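Local coordinates for FACT-Spt16 (Cicer arietinum, PDB 5CE6), which probably acts as a histone chaperone of the FACT complex, its N-terminal domain being linked to binding of histones H3-H4, at residues L47-S51 with S185-F191; L194-K198 with I379-E385. All blocks are in the same frame, centred on the assembly; numbering follows the deposited sequence.

How the interactions relate
Helix 188-196 carries both interactions, one near each end, and their centres lie 16 Å apart without any direct touch between them. Interaction 1 holds the start of the helix against the loop 47-51 of the N-terminal lobe. Interaction 2 ties the other end, and Lys198 just beyond it, to the loop 379-385 in the M24 metallopeptidase-family region, so that the helix spans from one part of the protein to the other. Helix 69-78 serves both: its Lys69 touches Phe191 of interaction 1 and forms a salt bridge with Glu382 of interaction 2. A bound acetate, probably from the crystallisation liquor, lies about 5 Å from the Glu382 side chain.

Interaction 1: residues L47-S51 with S185-F191; sequences LWGSS and SDVANGF
The hydroxyl of Ser185 donates to the backbone carbonyl of Gly49, with OG 2.8 Å from Gly49 O. It arrives in the carbonyl plane, on a lone pair, at a C=O...O angle of 132°. Serine suits this position near the end of strand 183-186, its short arm reaching a loop carbonyl while its own backbone pairs with strand 156-159. That loop turns sharply through a type I' turn, Trp48 to Ser51, closed by Ser51 N to Trp48 O at 3.0 Å; Gly49 readily adopts the positive phi required and, lacking a side chain, lets Ser185 CB lie close to its backbone.

Trp48 carries most of the apolar contact. With CG anti to its own carbonyl carbon (chi1 -64°), the indole packs against the first turn of helix 188-196, crossing the Val187 and Phe191 side chains at about a right angle. One face of its six-membered ring receives Gly190 CA, 3.5 Å from the ring centroid, in a CH-pi contact that the absence of a side chain on Gly190 makes possible. The far edge of the same ring points into the face of Phe191 in a T-shaped stack, centroids 4.9 Å apart and planes at 86°. Val187 approaches obliquely, its CB 3.6 Å from Trp48 CE3, and its branch CG1 rests against Trp48 O. The indole NE1 is satisfied by His39 ND1, so the buried ring loses no polar bond.

Val187 is also the N-cap residue, where its carbonyl receives both Gly190 N and Phe191 N. Just before it, Asp186 OD1 accepts from Ala188 N at 3.0 Å, from above the carboxylate plane. This Asx turn marks a strand-to-helix junction, by which the edge strand of the N-terminal lobe's mixed sheet passes into helix 188-196, with Trp48 and Phe191 packed edge-to-face beside it.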
loop_
_atom_site.group_PDB
_atom_site.type_symbol
_atom_site.label_atom_id
_atom_site.label_comp_id
_atom_site.label_asym_id
_atom_site.label_seq_id
_atom_site.Cartn_x
_atom_site.Cartn_y
_atom_site.Cartn_z
ATOM N N LEU A 47 -6.432 -19.318 -8.349
ATOM C CA LEU A 47 -6.021 -18.231 -7.471
ATOM C C LEU A 47 -6.292 -18.530 -6.000
ATOM O O LEU A 47 -5.676 -17.931 -5.119
ATOM C CB LEU A 47 -6.743 -16.943 -7.860
ATOM C CG LEU A 47 -6.378 -16.362 -9.225
ATOM C CD1 LEU A 47 -7.094 -15.052 -9.432
ATOM C CD2 LEU A 47 -4.876 -16.177 -9.321
ATOM N N TRP A 48 -7.221 -19.441 -5.734
ATOM C CA TRP A 48 -7.635 -19.696 -4.353
ATOM C C TRP A 48 -7.193 -21.056 -3.823
ATOM O O TRP A 48 -7.798 -21.590 -2.894
ATOM C CB TRP A 48 -9.148 -19.518 -4.206
ATOM C CG TRP A 48 -9.591 -18.118 -4.476
ATOM C CD1 TRP A 48 -10.107 -17.636 -5.643
ATOM C CD2 TRP A 48 -9.539 -17.005 -3.569
ATOM N NE1 TRP A 48 -10.385 -16.296 -5.518
ATOM C CE2 TRP A 48 -10.052 -15.885 -4.252
ATOM C CE3 TRP A 48 -9.108 -16.849 -2.244
ATOM C CZ2 TRP A 48 -10.150 -14.623 -3.659
ATOM C CZ3 TRP A 48 -9.203 -15.592 -1.656
ATOM C CH2 TRP A 48 -9.725 -14.499 -2.360
ATOM N N GLY A 49 -6.133 -21.598 -4.419
ATOM C CA GLY A 49 -5.516 -22.834 -3.959
ATOM C C GLY A 49 -6.441 -24.016 -3.736
ATOM O O GLY A 49 -6.197 -24.828 -2.839
ATOM N N SER A 50 -7.492 -24.114 -4.550
ATOM C CA SER A 50 -8.488 -25.189 -4.447
ATOM C C SER A 50 -9.163 -25.277 -3.076
ATOM O O SER A 50 -9.576 -26.360 -2.642
ATOM C CB SER A 50 -7.873 -26.544 -4.814
ATOM O OG SER A 50 -7.574 -26.613 -6.195
ATOM N N SER A 51 -9.272 -24.143 -2.393
ATOM C CA SER A 51 -9.764 -24.136 -1.016
ATOM C C SER A 51 -11.278 -24.304 -0.891
ATOM O O SER A 51 -12.049 -23.734 -1.666
ATOM C CB SER A 51 -9.315 -22.868 -0.288
ATOM O OG SER A 51 -9.661 -21.706 -1.021
ATOM N N SER A 185 -3.570 -23.995 1.833
ATOM C CA SER A 185 -3.154 -23.308 0.605
ATOM C C SER A 185 -3.012 -21.802 0.800
ATOM O O SER A 185 -3.852 -21.168 1.436
ATOM C CB SER A 185 -4.164 -23.561 -0.517
ATOM O OG SER A 185 -4.197 -24.928 -0.876
ATOM N N ASP A 186 -1.953 -21.226 0.238
ATOM C CA ASP A 186 -1.789 -19.781 0.250
ATOM C C ASP A 186 -2.817 -19.196 -0.708
ATOM O O ASP A 186 -2.932 -19.643 -1.851
ATOM C CB ASP A 186 -0.368 -19.395 -0.181
ATOM C CG ASP A 186 -0.094 -17.902 -0.068
ATOM O OD1 ASP A 186 -0.915 -17.168 0.518
ATOM O OD2 ASP A 186 0.965 -17.457 -0.559
ATOM N N VAL A 187 -3.584 -18.217 -0.238
ATOM C CA VAL A 187 -4.572 -17.566 -1.090
ATOM C C VAL A 187 -4.322 -16.064 -1.226
ATOM O O VAL A 187 -5.216 -15.314 -1.606
ATOM C CB VAL A 187 -6.020 -17.827 -0.613
ATOM C CG1 VAL A 187 -6.349 -19.289 -0.733
ATOM C CG2 VAL A 187 -6.224 -17.353 0.819
ATOM N N ALA A 188 -3.103 -15.626 -0.926
ATOM C CA ALA A 188 -2.785 -14.202 -1.029
ATOM C C ALA A 188 -3.073 -13.657 -2.432
ATOM O O ALA A 188 -3.534 -12.524 -2.590
ATOM C CB ALA A 188 -1.346 -13.937 -0.628
ATOM N N ASN A 189 -2.817 -14.479 -3.445
ATOM C CA ASN A 189 -3.027 -14.077 -4.827
ATOM C C ASN A 189 -4.504 -13.932 -5.151
ATOM O O ASN A 189 -4.882 -13.201 -6.070
ATOM C CB ASN A 189 -2.365 -15.068 -5.788
ATOM C CG ASN A 189 -0.851 -15.050 -5.691
ATOM O OD1 ASN A 189 -0.263 -14.071 -5.241
ATOM N ND2 ASN A 189 -0.214 -16.136 -6.116
ATOM N N GLY A 190 -5.346 -14.630 -4.399
ATOM C CA GLY A 190 -6.775 -14.503 -4.601
ATOM C C GLY A 190 -7.237 -13.150 -4.103
ATOM O O GLY A 190 -7.946 -12.422 -4.803
ATOM N N PHE A 191 -6.843 -12.814 -2.879
ATOM C CA PHE A 191 -7.175 -11.507 -2.323
ATOM C C PHE A 191 -6.591 -10.361 -3.151
ATOM O O PHE A 191 -7.248 -9.335 -3.342
ATOM C CB PHE A 191 -6.730 -11.418 -0.866
ATOM C CG PHE A 191 -7.588 -12.213 0.065
ATOM C CD1 PHE A 191 -8.952 -11.952 0.155
ATOM C CD2 PHE A 191 -7.048 -13.228 0.836
ATOM C CE1 PHE A 191 -9.760 -12.683 1.013
ATOM C CE2 PHE A 191 -7.847 -13.967 1.695
ATOM C CZ PHE A 191 -9.206 -13.690 1.786
#

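Interaction 2: residues L194-K198 with I379-E385; sequences LFAAK and IGIEFRE
The ring of Phe195 and the carboxylate of Glu382 meet at the ring's edge: OE1 lies near the ring plane, 3.5 Å from Phe195 CD2, and the two planes stand 80° apart. An aromatic C-H edge, slightly positive, suits a carboxylate oxygen. The other oxygen, OE2, is held in a salt bridge by Lys69, while Trp76, also of helix 69-78, packs edge-to-face with the Phe195 ring.

Beside this pair, Lys198 comes from the opposite direction to Glu385. NZ donates to the syn lone pair of Glu385 OE2 at 2.7 Å, forming a salt bridge. A bend at chi2 (72°) folds the lysine chain back, which also lets NZ reach Phe195 O, only three residues earlier, at 2.9 Å. Ile379 O adds a weak bond to NZ at 3.4 Å. Gly380, without a side chain, leaves room for Lys198 CE 3.8 Å from its CA. A water accepts from NZ at 2.9 Å and sits within hydrogen-bonding distance of Ala196 O and Glu385 OE1, linking the end of helix 188-196 to the loop 379-385 a second way.

The buried ammonium has three close partners, the Glu385 carboxylate, Phe195 O and the water, with Ile379 O a weak fourth. Such surroundings would be expected to stabilise the charged forms of both Lys198 and Glu385, whose polar chemistry probably dominates this contact.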
loop_
_atom_site.group_PDB
_atom_site.type_symbol
_atom_site.label_atom_id
_atom_site.label_comp_id
_atom_site.label_asym_id
_atom_site.label_seq_id
_atom_site.Cartn_x
_atom_site.Cartn_y
_atom_site.Cartn_z
ATOM N N LEU A 194 -8.784 -9.897 -6.043
ATOM C CA LEU A 194 -10.031 -9.343 -5.546
ATOM C C LEU A 194 -9.942 -7.845 -5.269
ATOM O O LEU A 194 -10.862 -7.090 -5.599
ATOM C CB LEU A 194 -10.449 -10.080 -4.266
ATOM C CG LEU A 194 -11.830 -9.764 -3.713
ATOM C CD1 LEU A 194 -12.915 -10.143 -4.712
ATOM C CD2 LEU A 194 -12.025 -10.527 -2.411
ATOM N N PHE A 195 -8.835 -7.416 -4.668
ATOM C CA PHE A 195 -8.672 -6.012 -4.294
ATOM C C PHE A 195 -8.147 -5.167 -5.461
ATOM O O PHE A 195 -8.136 -3.945 -5.370
ATOM C CB PHE A 195 -7.703 -5.842 -3.123
ATOM C CG PHE A 195 -8.125 -6.539 -1.850
ATOM C CD1 PHE A 195 -9.469 -6.717 -1.537
ATOM C CD2 PHE A 195 -7.160 -7.017 -0.969
ATOM C CE1 PHE A 195 -9.840 -7.363 -0.353
ATOM C CE2 PHE A 195 -7.521 -7.664 0.216
ATOM C CZ PHE A 195 -8.867 -7.836 0.519
ATOM N N ALA A 196 -7.752 -5.812 -6.558
ATOM C CA ALA A 196 -7.005 -5.132 -7.633
ATOM C C ALA A 196 -7.762 -4.018 -8.357
ATOM O O ALA A 196 -7.209 -2.945 -8.610
ATOM C CB ALA A 196 -6.480 -6.145 -8.645
ATOM N N ALA A 197 -9.011 -4.280 -8.722
ATOM C CA ALA A 197 -9.811 -3.276 -9.420
ATOM C C ALA A 197 -10.770 -2.586 -8.450
ATOM O O ALA A 197 -11.659 -3.217 -7.882
ATOM C CB ALA A 197 -10.578 -3.901 -10.578
ATOM N N LYS A 198 -10.578 -1.283 -8.272
ATOM C CA LYS A 198 -11.371 -0.514 -7.313
ATOM C C LYS A 198 -12.724 -0.092 -7.885
ATOM O O LYS A 198 -12.857 0.174 -9.090
ATOM C CB LYS A 198 -10.601 0.741 -6.884
ATOM C CG LYS A 198 -9.609 0.544 -5.733
ATOM C CD LYS A 198 -8.394 -0.229 -6.163
ATOM C CE LYS A 198 -7.443 -0.480 -4.982
ATOM N NZ LYS A 198 -6.525 -1.581 -5.336
ATOM N N ILE A 379 -1.868 -0.101 -5.134
ATOM C CA ILE A 379 -2.082 0.574 -3.864
ATOM C C ILE A 379 -3.581 0.709 -3.627
ATOM O O ILE A 379 -4.352 0.912 -4.570
ATOM C CB ILE A 379 -1.356 1.954 -3.846
ATOM C CG1 ILE A 379 -1.497 2.643 -2.485
ATOM C CG2 ILE A 379 -1.854 2.860 -4.977
ATOM C CD1 ILE A 379 -0.414 3.752 -2.288
ATOM N N GLY A 380 -3.998 0.554 -2.376
ATOM C CA GLY A 380 -5.407 0.685 -2.016
ATOM C C GLY A 380 -5.519 0.710 -0.506
ATOM O O GLY A 380 -4.854 1.503 0.168
ATOM N N ILE A 381 -6.347 -0.170 0.051
ATOM C CA ILE A 381 -6.339 -0.347 1.496
ATOM C C ILE A 381 -4.935 -0.711 1.999
ATOM O O ILE A 381 -4.469 -0.193 3.019
ATOM C CB ILE A 381 -7.375 -1.398 1.922
ATOM C CG1 ILE A 381 -8.747 -0.987 1.407
ATOM C CG2 ILE A 381 -7.382 -1.551 3.430
ATOM C CD1 ILE A 381 -9.875 -1.996 1.731
ATOM N N GLU A 382 -4.274 -1.616 1.289
ATOM C CA GLU A 382 -2.872 -1.918 1.541
ATOM C C GLU A 382 -2.007 -0.864 0.877
ATOM O O GLU A 382 -2.240 -0.487 -0.275
ATOM C CB GLU A 382 -2.508 -3.279 0.953
ATOM C CG GLU A 382 -3.356 -4.449 1.468
ATOM C CD GLU A 382 -3.205 -5.664 0.594
ATOM O OE1 GLU A 382 -3.896 -5.742 -0.450
ATOM O OE2 GLU A 382 -2.363 -6.518 0.924
ATOM N N PHE A 383 -0.983 -0.399 1.578
ATOM C CA PHE A 383 -0.067 0.539 0.945
ATOM C C PHE A 383 0.689 -0.111 -0.220
ATOM O O PHE A 383 0.980 0.525 -1.249
ATOM C CB PHE A 383 0.922 1.100 1.966
ATOM C CG PHE A 383 1.821 2.133 1.379
ATOM C CD1 PHE A 383 1.342 3.416 1.129
ATOM C CD2 PHE A 383 3.123 1.813 1.043
ATOM C CE1 PHE A 383 2.159 4.369 0.532
ATOM C CE2 PHE A 383 3.947 2.755 0.461
ATOM C CZ PHE A 383 3.470 4.033 0.216
ATOM N N ARG A 384 1.016 -1.388 -0.050
ATOM C CA ARG A 384 1.738 -2.121 -1.056
ATOM C C ARG A 384 0.987 -3.396 -1.442
ATOM O O ARG A 384 0.928 -4.355 -0.666
ATOM C CB ARG A 384 3.118 -2.455 -0.494
ATOM C CG ARG A 384 4.116 -2.957 -1.467
ATOM C CD ARG A 384 5.468 -3.037 -0.780
ATOM N NE ARG A 384 6.427 -3.745 -1.607
ATOM C CZ ARG A 384 7.196 -3.150 -2.509
ATOM N NH1 ARG A 384 7.115 -1.835 -2.677
ATOM N NH2 ARG A 384 8.045 -3.867 -3.234
ATOM N N GLU A 385 0.396 -3.391 -2.633
ATOM C CA GLU A 385 -0.221 -4.588 -3.195
ATOM C C GLU A 385 0.844 -5.401 -3.941
ATOM O O GLU A 385 1.170 -5.126 -5.099
ATOM C CB GLU A 385 -1.393 -4.204 -4.100
ATOM C CG GLU A 385 -2.470 -3.424 -3.334
ATOM C CD GLU A 385 -3.659 -3.018 -4.185
ATOM O OE1 GLU A 385 -3.638 -3.242 -5.417
ATOM O OE2 GLU A 385 -4.618 -2.458 -3.619
HETATM O O HOH W 1 -4.850 -1.746 -7.724
#